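Local coordinates for protein nitrilotriacetate monooxygenase (Burkholderia pseudomallei, PDB 3SDO) that probably acts as an FMN-dependent monooxygenase of the NtaA/SnaA/DszA family, using molecular oxygen to oxidise an organic substrate, at residues D166-D170 against D171-R175; V248-R251 against R252-A256; G261-P264 against D265-K268; D406-V409 against D410-P414. All coordinates share one frame; numbering follows the deposited sequence.

Interaction 1 of 4, residues D166-D170 against D171-R175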
# COMPACT_ATOMS: atom_id res chain seq x y z
N ASP A 166 -7.18 16.60 -9.27
CA ASP A 166 -7.53 17.35 -10.47
C ASP A 166 -6.36 18.18 -11.02
O ASP A 166 -6.57 19.07 -11.84
CB ASP A 166 -8.78 18.21 -10.21
CG ASP A 166 -10.08 17.37 -10.18
OD1 ASP A 166 -10.02 16.16 -10.50
OD2 ASP A 166 -11.17 17.93 -9.88
N SER A 167 -5.13 17.84 -10.62
CA SER A 167 -3.93 18.57 -11.07
C SER A 167 -3.79 18.54 -12.58
O SER A 167 -3.51 19.58 -13.20
CB SER A 167 -2.66 17.98 -10.46
OG SER A 167 -2.62 18.14 -9.06
N TRP A 168 -4.02 17.36 -13.15
CA TRP A 168 -3.76 17.08 -14.57
C TRP A 168 -5.04 16.87 -15.36
O TRP A 168 -5.69 15.85 -15.18
CB TRP A 168 -2.90 15.82 -14.68
CG TRP A 168 -1.47 16.04 -14.27
CD1 TRP A 168 -0.91 15.80 -13.05
CD2 TRP A 168 -0.43 16.51 -15.10
NE1 TRP A 168 0.42 16.14 -13.06
CE2 TRP A 168 0.74 16.57 -14.32
CE3 TRP A 168 -0.37 16.92 -16.44
CZ2 TRP A 168 1.95 17.01 -14.82
CZ3 TRP A 168 0.83 17.35 -16.94
CH2 TRP A 168 1.97 17.40 -16.13
N ASP A 169 -5.40 17.79 -16.25
CA ASP A 169 -6.56 17.54 -17.09
C ASP A 169 -6.38 16.21 -17.82
O ASP A 169 -5.26 15.82 -18.15
CB ASP A 169 -6.78 18.62 -18.17
CG ASP A 169 -7.13 19.99 -17.61
OD1 ASP A 169 -7.39 20.16 -16.39
OD2 ASP A 169 -7.16 20.91 -18.45
N ASP A 170 -7.49 15.54 -18.10
CA ASP A 170 -7.46 14.22 -18.75
C ASP A 170 -6.67 14.24 -20.08
O ASP A 170 -6.07 13.24 -20.47
CB ASP A 170 -8.89 13.73 -18.99
CG ASP A 170 -9.64 13.45 -17.71
OD1 ASP A 170 -8.99 13.12 -16.67
OD2 ASP A 170 -10.91 13.53 -17.73
N ASP A 171 -6.64 15.40 -20.74
CA ASP A 171 -5.99 15.54 -22.06
C ASP A 171 -4.68 16.37 -22.02
O ASP A 171 -4.19 16.79 -23.07
CB ASP A 171 -7.00 16.12 -23.07
CG ASP A 171 -7.65 17.43 -22.61
OD1 ASP A 171 -7.41 17.92 -21.48
OD2 ASP A 171 -8.45 17.99 -23.38
N ALA A 172 -4.10 16.55 -20.83
CA ALA A 172 -2.97 17.46 -20.65
C ALA A 172 -1.69 16.92 -21.25
O ALA A 172 -0.84 17.69 -21.69
CB ALA A 172 -2.74 17.78 -19.17
N LEU A 173 -1.54 15.59 -21.26
CA LEU A 173 -0.27 14.97 -21.64
C LEU A 173 -0.24 14.70 -23.14
O LEU A 173 -0.66 13.63 -23.62
CB LEU A 173 -0.01 13.70 -20.82
CG LEU A 173 0.28 13.97 -19.35
CD1 LEU A 173 0.20 12.69 -18.53
CD2 LEU A 173 1.65 14.61 -19.20
N VAL A 174 0.26 15.68 -23.89
CA VAL A 174 0.15 15.68 -25.34
C VAL A 174 1.20 14.74 -25.98
O VAL A 174 0.89 14.03 -26.94
CB VAL A 174 0.31 17.11 -25.90
CG1 VAL A 174 0.44 17.08 -27.42
CG2 VAL A 174 -0.87 17.97 -25.47
N ARG A 175 2.41 14.75 -25.44
CA ARG A 175 3.50 13.90 -25.94
C ARG A 175 3.66 13.94 -27.46
O ARG A 175 3.62 12.91 -28.14
CB ARG A 175 3.30 12.47 -25.45
CG ARG A 175 3.04 12.35 -23.97
CD ARG A 175 3.40 10.96 -23.47
NE ARG A 175 3.00 10.68 -22.09
CZ ARG A 175 1.77 10.33 -21.70
NH1 ARG A 175 0.77 10.25 -22.55
NH2 ARG A 175 1.54 10.08 -20.42
O HOH W 1 -8.51 20.26 -20.88
O HOH W 2 -3.45 13.30 -20.95

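Interaction 2 of 4, residues V248-R251 against R252-A256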
# COMPACT_ATOMS: atom_id res chain seq x y z
N VAL A 248 -33.27 3.90 8.87
CA VAL A 248 -33.09 5.28 9.35
C VAL A 248 -31.77 5.83 8.82
O VAL A 248 -31.73 6.94 8.32
CB VAL A 248 -33.12 5.39 10.89
CG1 VAL A 248 -32.68 6.80 11.35
CG2 VAL A 248 -34.55 5.04 11.41
N PHE A 249 -30.71 5.03 8.90
CA PHE A 249 -29.41 5.44 8.40
C PHE A 249 -29.48 5.78 6.92
O PHE A 249 -28.99 6.84 6.51
CB PHE A 249 -28.39 4.35 8.67
CG PHE A 249 -27.00 4.72 8.26
CD1 PHE A 249 -26.28 5.66 8.99
CD2 PHE A 249 -26.41 4.13 7.16
CE1 PHE A 249 -24.99 5.99 8.63
CE2 PHE A 249 -25.12 4.47 6.79
CZ PHE A 249 -24.41 5.40 7.53
N TYR A 250 -30.12 4.91 6.14
CA TYR A 250 -30.27 5.12 4.71
C TYR A 250 -30.92 6.47 4.43
O TYR A 250 -30.42 7.25 3.63
CB TYR A 250 -31.08 3.96 4.09
CG TYR A 250 -31.24 3.97 2.58
CD1 TYR A 250 -32.24 4.72 1.96
CD2 TYR A 250 -30.47 3.14 1.79
CE1 TYR A 250 -32.40 4.70 0.57
CE2 TYR A 250 -30.63 3.10 0.40
CZ TYR A 250 -31.60 3.87 -0.20
OH TYR A 250 -31.74 3.84 -1.58
N ARG A 251 -32.03 6.76 5.12
CA ARG A 251 -32.79 8.00 4.94
C ARG A 251 -31.99 9.24 5.32
O ARG A 251 -32.05 10.24 4.62
CB ARG A 251 -34.12 7.97 5.75
CG ARG A 251 -35.15 6.98 5.19
CD ARG A 251 -36.59 7.26 5.63
NE ARG A 251 -36.85 6.83 7.00
CZ ARG A 251 -36.81 7.61 8.08
NH1 ARG A 251 -36.50 8.91 8.00
NH2 ARG A 251 -37.07 7.08 9.27
N ARG A 252 -31.23 9.16 6.41
CA ARG A 252 -30.41 10.29 6.86
C ARG A 252 -29.26 10.60 5.90
O ARG A 252 -28.99 11.78 5.62
CB ARG A 252 -29.86 10.02 8.27
CG ARG A 252 -30.94 9.89 9.32
CD ARG A 252 -30.37 9.54 10.68
NE ARG A 252 -29.61 10.65 11.25
CZ ARG A 252 -28.77 10.53 12.27
NH1 ARG A 252 -28.53 9.33 12.82
NH2 ARG A 252 -28.14 11.60 12.74
N VAL A 253 -28.60 9.56 5.38
CA VAL A 253 -27.47 9.74 4.46
C VAL A 253 -27.98 10.37 3.15
O VAL A 253 -27.39 11.33 2.62
CB VAL A 253 -26.76 8.41 4.16
CG1 VAL A 253 -25.83 8.56 2.91
CG2 VAL A 253 -26.01 7.92 5.42
N LYS A 254 -29.09 9.86 2.64
CA LYS A 254 -29.66 10.41 1.42
C LYS A 254 -30.10 11.86 1.60
O LYS A 254 -29.83 12.70 0.74
CB LYS A 254 -30.81 9.53 0.92
CG LYS A 254 -30.37 8.11 0.52
CD LYS A 254 -29.80 7.96 -0.89
CE LYS A 254 -29.43 6.47 -1.12
NZ LYS A 254 -28.89 6.10 -2.44
N ALA A 255 -30.77 12.18 2.72
CA ALA A 255 -31.17 13.59 2.97
C ALA A 255 -29.94 14.48 3.15
O ALA A 255 -29.90 15.62 2.69
CB ALA A 255 -32.09 13.68 4.19
N ALA A 256 -28.92 13.97 3.83
CA ALA A 256 -27.69 14.74 4.00
C ALA A 256 -27.07 15.05 2.63
O ALA A 256 -26.59 16.15 2.42
CB ALA A 256 -26.67 14.00 4.92

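Interaction 3 of 4, residues G261-P264 against D265-K268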
# COMPACT_ATOMS: atom_id res chain seq x y z
N GLY A 261 -26.64 19.63 -1.73
CA GLY A 261 -26.80 19.94 -3.15
C GLY A 261 -26.30 18.82 -4.06
O GLY A 261 -26.08 19.04 -5.25
N ARG A 262 -26.15 17.62 -3.52
CA ARG A 262 -25.72 16.48 -4.32
C ARG A 262 -26.91 15.62 -4.71
O ARG A 262 -27.98 15.71 -4.13
CB ARG A 262 -24.68 15.66 -3.57
CG ARG A 262 -23.40 16.41 -3.22
CD ARG A 262 -22.49 15.57 -2.35
NE ARG A 262 -21.87 14.49 -3.10
CZ ARG A 262 -21.60 13.27 -2.63
NH1 ARG A 262 -21.89 12.89 -1.39
NH2 ARG A 262 -21.00 12.41 -3.44
N ASN A 263 -26.72 14.77 -5.71
CA ASN A 263 -27.77 13.87 -6.15
C ASN A 263 -27.67 12.58 -5.32
O ASN A 263 -26.66 11.88 -5.42
CB ASN A 263 -27.59 13.58 -7.65
CG ASN A 263 -28.65 12.65 -8.20
OD1 ASN A 263 -29.42 12.06 -7.44
ND2 ASN A 263 -28.69 12.52 -9.53
N PRO A 264 -28.68 12.30 -4.46
CA PRO A 264 -28.59 11.16 -3.54
C PRO A 264 -28.59 9.80 -4.25
O PRO A 264 -28.18 8.80 -3.66
CB PRO A 264 -29.83 11.29 -2.67
CG PRO A 264 -30.76 12.16 -3.41
CD PRO A 264 -29.94 13.05 -4.28
N ASP A 265 -29.06 9.79 -5.50
CA ASP A 265 -29.03 8.61 -6.37
C ASP A 265 -27.58 8.09 -6.52
O ASP A 265 -27.36 6.91 -6.74
CB ASP A 265 -29.63 9.03 -7.73
CG ASP A 265 -29.88 7.87 -8.70
OD1 ASP A 265 -29.95 6.70 -8.29
OD2 ASP A 265 -30.05 8.18 -9.93
N HIS A 266 -26.60 8.98 -6.40
CA HIS A 266 -25.19 8.60 -6.60
C HIS A 266 -24.43 8.51 -5.28
O HIS A 266 -23.20 8.53 -5.26
CB HIS A 266 -24.50 9.58 -7.53
CG HIS A 266 -25.19 9.73 -8.84
ND1 HIS A 266 -25.64 8.65 -9.56
CD2 HIS A 266 -25.49 10.83 -9.57
CE1 HIS A 266 -26.22 9.07 -10.66
NE2 HIS A 266 -26.15 10.39 -10.70
N VAL A 267 -25.16 8.41 -4.17
CA VAL A 267 -24.53 8.11 -2.89
C VAL A 267 -25.07 6.78 -2.47
O VAL A 267 -26.20 6.68 -1.99
CB VAL A 267 -24.85 9.14 -1.82
CG1 VAL A 267 -24.10 8.77 -0.49
CG2 VAL A 267 -24.54 10.56 -2.34
N LYS A 268 -24.26 5.74 -2.68
CA LYS A 268 -24.70 4.37 -2.46
C LYS A 268 -24.62 3.99 -0.98
O LYS A 268 -23.62 4.28 -0.30
CB LYS A 268 -23.84 3.41 -3.29
CG LYS A 268 -23.73 3.75 -4.77
CD LYS A 268 -25.07 3.69 -5.50
CE LYS A 268 -24.84 3.79 -6.99
NZ LYS A 268 -26.05 3.76 -7.82
O HOH W 3 -30.26 10.76 -10.89

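Interaction 4 of 4, residues D406-V409 against D410-P414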
# COMPACT_ATOMS: atom_id res chain seq x y z
N ASP A 406 -17.64 -18.96 -0.39
CA ASP A 406 -18.01 -20.04 -1.30
C ASP A 406 -19.53 -20.26 -1.29
O ASP A 406 -20.16 -20.31 -2.34
CB ASP A 406 -17.33 -21.36 -0.92
CG ASP A 406 -15.83 -21.33 -1.10
OD1 ASP A 406 -15.28 -20.37 -1.67
OD2 ASP A 406 -15.18 -22.30 -0.68
N ASP A 407 -20.10 -20.40 -0.09
CA ASP A 407 -21.56 -20.60 0.04
C ASP A 407 -22.33 -19.46 -0.59
O ASP A 407 -23.34 -19.68 -1.28
CB ASP A 407 -21.99 -20.69 1.50
CG ASP A 407 -21.60 -22.00 2.17
OD1 ASP A 407 -21.11 -22.92 1.49
OD2 ASP A 407 -21.77 -22.09 3.41
N PHE A 408 -21.90 -18.24 -0.30
CA PHE A 408 -22.64 -17.09 -0.76
C PHE A 408 -22.63 -17.02 -2.29
O PHE A 408 -23.68 -16.85 -2.92
CB PHE A 408 -22.10 -15.79 -0.14
CG PHE A 408 -22.84 -14.58 -0.59
CD1 PHE A 408 -22.39 -13.86 -1.69
CD2 PHE A 408 -24.01 -14.20 0.05
CE1 PHE A 408 -23.10 -12.76 -2.13
CE2 PHE A 408 -24.71 -13.11 -0.40
CZ PHE A 408 -24.26 -12.39 -1.49
N VAL A 409 -21.46 -17.15 -2.89
CA VAL A 409 -21.37 -17.02 -4.35
C VAL A 409 -21.99 -18.20 -5.09
O VAL A 409 -22.58 -18.02 -6.14
CB VAL A 409 -19.90 -16.76 -4.86
CG1 VAL A 409 -19.35 -15.47 -4.27
CG2 VAL A 409 -18.98 -17.91 -4.56
N ASP A 410 -21.87 -19.40 -4.54
CA ASP A 410 -22.40 -20.58 -5.21
C ASP A 410 -23.91 -20.75 -5.02
O ASP A 410 -24.59 -21.27 -5.89
CB ASP A 410 -21.65 -21.84 -4.75
CG ASP A 410 -20.21 -21.89 -5.27
OD1 ASP A 410 -19.80 -21.07 -6.11
OD2 ASP A 410 -19.48 -22.78 -4.82
N HIS A 411 -24.44 -20.28 -3.89
CA HIS A 411 -25.83 -20.57 -3.54
C HIS A 411 -26.75 -19.36 -3.43
O HIS A 411 -27.89 -19.46 -3.81
CB HIS A 411 -25.88 -21.42 -2.28
CG HIS A 411 -25.15 -22.70 -2.44
ND1 HIS A 411 -23.95 -22.96 -1.81
CD2 HIS A 411 -25.37 -23.76 -3.26
CE1 HIS A 411 -23.50 -24.15 -2.18
NE2 HIS A 411 -24.35 -24.65 -3.07
N VAL A 412 -26.27 -18.22 -2.96
CA VAL A 412 -27.13 -17.06 -2.84
C VAL A 412 -27.23 -16.25 -4.13
O VAL A 412 -28.35 -15.93 -4.59
CB VAL A 412 -26.75 -16.17 -1.65
CG1 VAL A 412 -27.70 -15.02 -1.57
CG2 VAL A 412 -26.77 -16.99 -0.35
N LEU A 413 -26.09 -15.92 -4.74
CA LEU A 413 -26.12 -15.06 -5.92
C LEU A 413 -26.99 -15.62 -7.06
O LEU A 413 -27.71 -14.86 -7.69
CB LEU A 413 -24.70 -14.70 -6.40
CG LEU A 413 -23.90 -13.77 -5.46
CD1 LEU A 413 -22.48 -13.43 -6.02
CD2 LEU A 413 -24.68 -12.47 -5.18
N PRO A 414 -26.92 -16.94 -7.35
CA PRO A 414 -27.76 -17.49 -8.42
C PRO A 414 -29.27 -17.39 -8.14
O PRO A 414 -30.04 -17.23 -9.07
CB PRO A 414 -27.32 -18.96 -8.48
CG PRO A 414 -25.92 -18.90 -7.99
CD PRO A 414 -25.97 -17.95 -6.87

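Interaction 1 of 4, residues D166-D170 against D171-R175
Asp169 and Ala172 close a type I beta turn in the loop after helix 150-165, with Ala172 N donating to Asp169 O at 3.0 Å. The N-H approaches from above the carbonyl plane, 59° out of it. The same fold of the chain sets Ala172 CB against the edge of the Trp168 indole, near the ring plane, 3.7 Å from CE3. Leu173 crosses the indole at about a right angle and brings its CD2 branch to 3.6 Å from Trp168 CZ3. With Trp168 CG anti to its carbonyl carbon (chi1 -73°), the benzo side of the ring reaches the two apolar residues beyond the turn, while NE1 is bound by Leu204 O. Asn75 of the second subunit packs on both members of this apolar patch, Trp168 and Leu173. On the acidic side, Asp169 OD2 and Asp171 OD1 lie 4.3 Å apart. One water bridges them, donating to Asp169 OD2 at 2.9 Å and to Asp171 OD1 at 2.7 Å. A second water receives Leu173 N and donates to Asp170 O, extending the turn by one solvent-mediated link. Asp169 OD1 is bonded to His189, and Asp170 meets Arg208 and Tyr439. The shared water and these outside partners probably ease the repulsion among the neighbouring carboxylates of the turn.

Interaction 2 of 4, residues V248-R251 against R252-A256
Phe249 and Val253, one helical turn apart, make the close-packed part of this contact: Val253 CG2 sits over one face of the phenyl ring, 3.7 Å from Phe249 CZ and 16° off the ring normal, a CH-pi contact. Phe249 CG is anti to the backbone N (chi1 -177°), which turns the ring to where Val253 CG2 can cover one face. Lys254 CE lies over a face of the Tyr250 ring, 3.5 Å from Tyr250 CZ, in a more slanted CH-pi contact. A bend at chi2 (-84°) lays the lysine chain across the ring; Asp392 takes Tyr250 OH and Lys254 NZ, and the ammonium also bonds to Val267 O and Pro264 O. On the looser solvent side, Val248 CG1 touches the aliphatic part of Arg252 at CD, 3.6 Å away, and the arginine head leads on to Asp223. Regular i to i+4 backbone bonds underlie both sides. Phe249 lies about 5 Å, side chain to side chain, from Ser221, a predicted FMN-binding residue. Helix 243-259 is the helical link of a beta-alpha-beta unit: Phe249 and Val253 rest on Val236 of strand 235-238, Tyr250 and Val253 on Val269 of strand 268-277, and Phe249 and Arg252 meet Ile226 of helix 223-232.

Interaction 3 of 4, residues G261-P264 against D265-K268
Asn263 turns its CG anti to the backbone N (chi1 -179°), which carries its amide forward over the start of the next turn, where OD1 accepts from Asp265 N at 3.0 Å. Bent at chi3 (73°), Arg262 carries its guanidinium alongside the turn, and Val267 CG2 lies over one of its faces, 3.7 Å from NH1. The donor Asp265 N stands above the plane of the Asn263 amide, 44° out of it, and the N-H...O bond is somewhat bent. Asn263 and Asp265 side chains run side by side in the same direction, their flat groups turned well away from each other; a water accepts from Asn263 ND2 and donates to Asp265 OD2, tying the two ends. The bond from an asparagine side-chain oxygen to the N-H two residues on is that of an Asx turn, here opening a short 3-10-like turn in the connection between helix 243-259, which ends in a Schellman motif at Gly261, and strand 268-277. Two successive i to i+3 backbone bonds build that turn: His266 N to Asn263 O, and Val267 N to Pro264 O, each 3.1 Å. The imidazole of His266 crosses the Asn263 amide obliquely, with Asn263 ND2 3.5 Å from His266 NE2, and also touches Leu437 and Pro438. Arg262 NH1 is held by the carbonyls of Gly230 and Ala233, while Val267 packs on Val253 and Ala257 of helix 243-259.

Interaction 4 of 4, residues D406-V409 against D410-P414
Phe408 and Leu413 form the tightest apolar contact here, with Leu413 CD2 3.4 Å from Phe408 CE1. Val412 CG1 meets the same ring at CE2, 3.7 Å away, from the same side of the ring plane; both aliphatic chains cross the phenyl group at a slant. Phe408 CG is anti to the backbone N (chi1 -180°), which lays the ring against both side chains. Val409 and Leu413 run side by side, pointing the same way, their CG1 and CD1 branches 4.1 Å apart.

Among the backbone bonds, Asp410 N to Asp406 O is regular, but the helix then widens into a pi-type turn. Phe408 O takes two donors, Val412 N at 2.9 Å and Leu413 N at 3.2 Å. The Leu413 N-H comes nearly head-on to the carbonyl, whereas that of Val412 stands above its plane, 36° out. Pro414 has no N-H to give, and its CD lies 3.5 Å from Val409 O; the helix is kinked at this point. Asp407 O receives His411 N at 2.9 Å and, at the edge of the imidazole, a weak second bond from His411 ND1.

The carboxylates pair with basic partners: Asp406 with Arg45 and Arg48, Asp410 with Arg48, Asp407 with Lys287. Within helix 401-418 the buried side faces the barrel: Phe408 touches Pro275 of strand 268-277 and Met382 of helix 375-387 and meets Phe12 of strand 11-15 edge-to-face, Val412 rests on Val277, and Val409 and Leu413 lie on Ala52 in the loop after helix 39-51.

Interactions 2 and 3 are consecutive along the chain and touch, with centres about 11 Å apart. Lys254 NZ of interaction 2 lies 2.8 Å from Val267 O and 3.0 Å from Pro264 O of interaction 3, both probable hydrogen bonds, and Val253 CG1 packs on Val267 CG1 at 3.8 Å, so the turn is fastened to the helix before it. Interaction 4 stands apart, about 16 Å from interaction 3 and 17 Å from interaction 2 between nearest atoms, but its helix packs on the same strand 268-277. Interaction 1 is remote, about 43 Å centre to centre from interaction 4. Among the four, interaction 2 is beside the predicted FMN site; the others lie away from it.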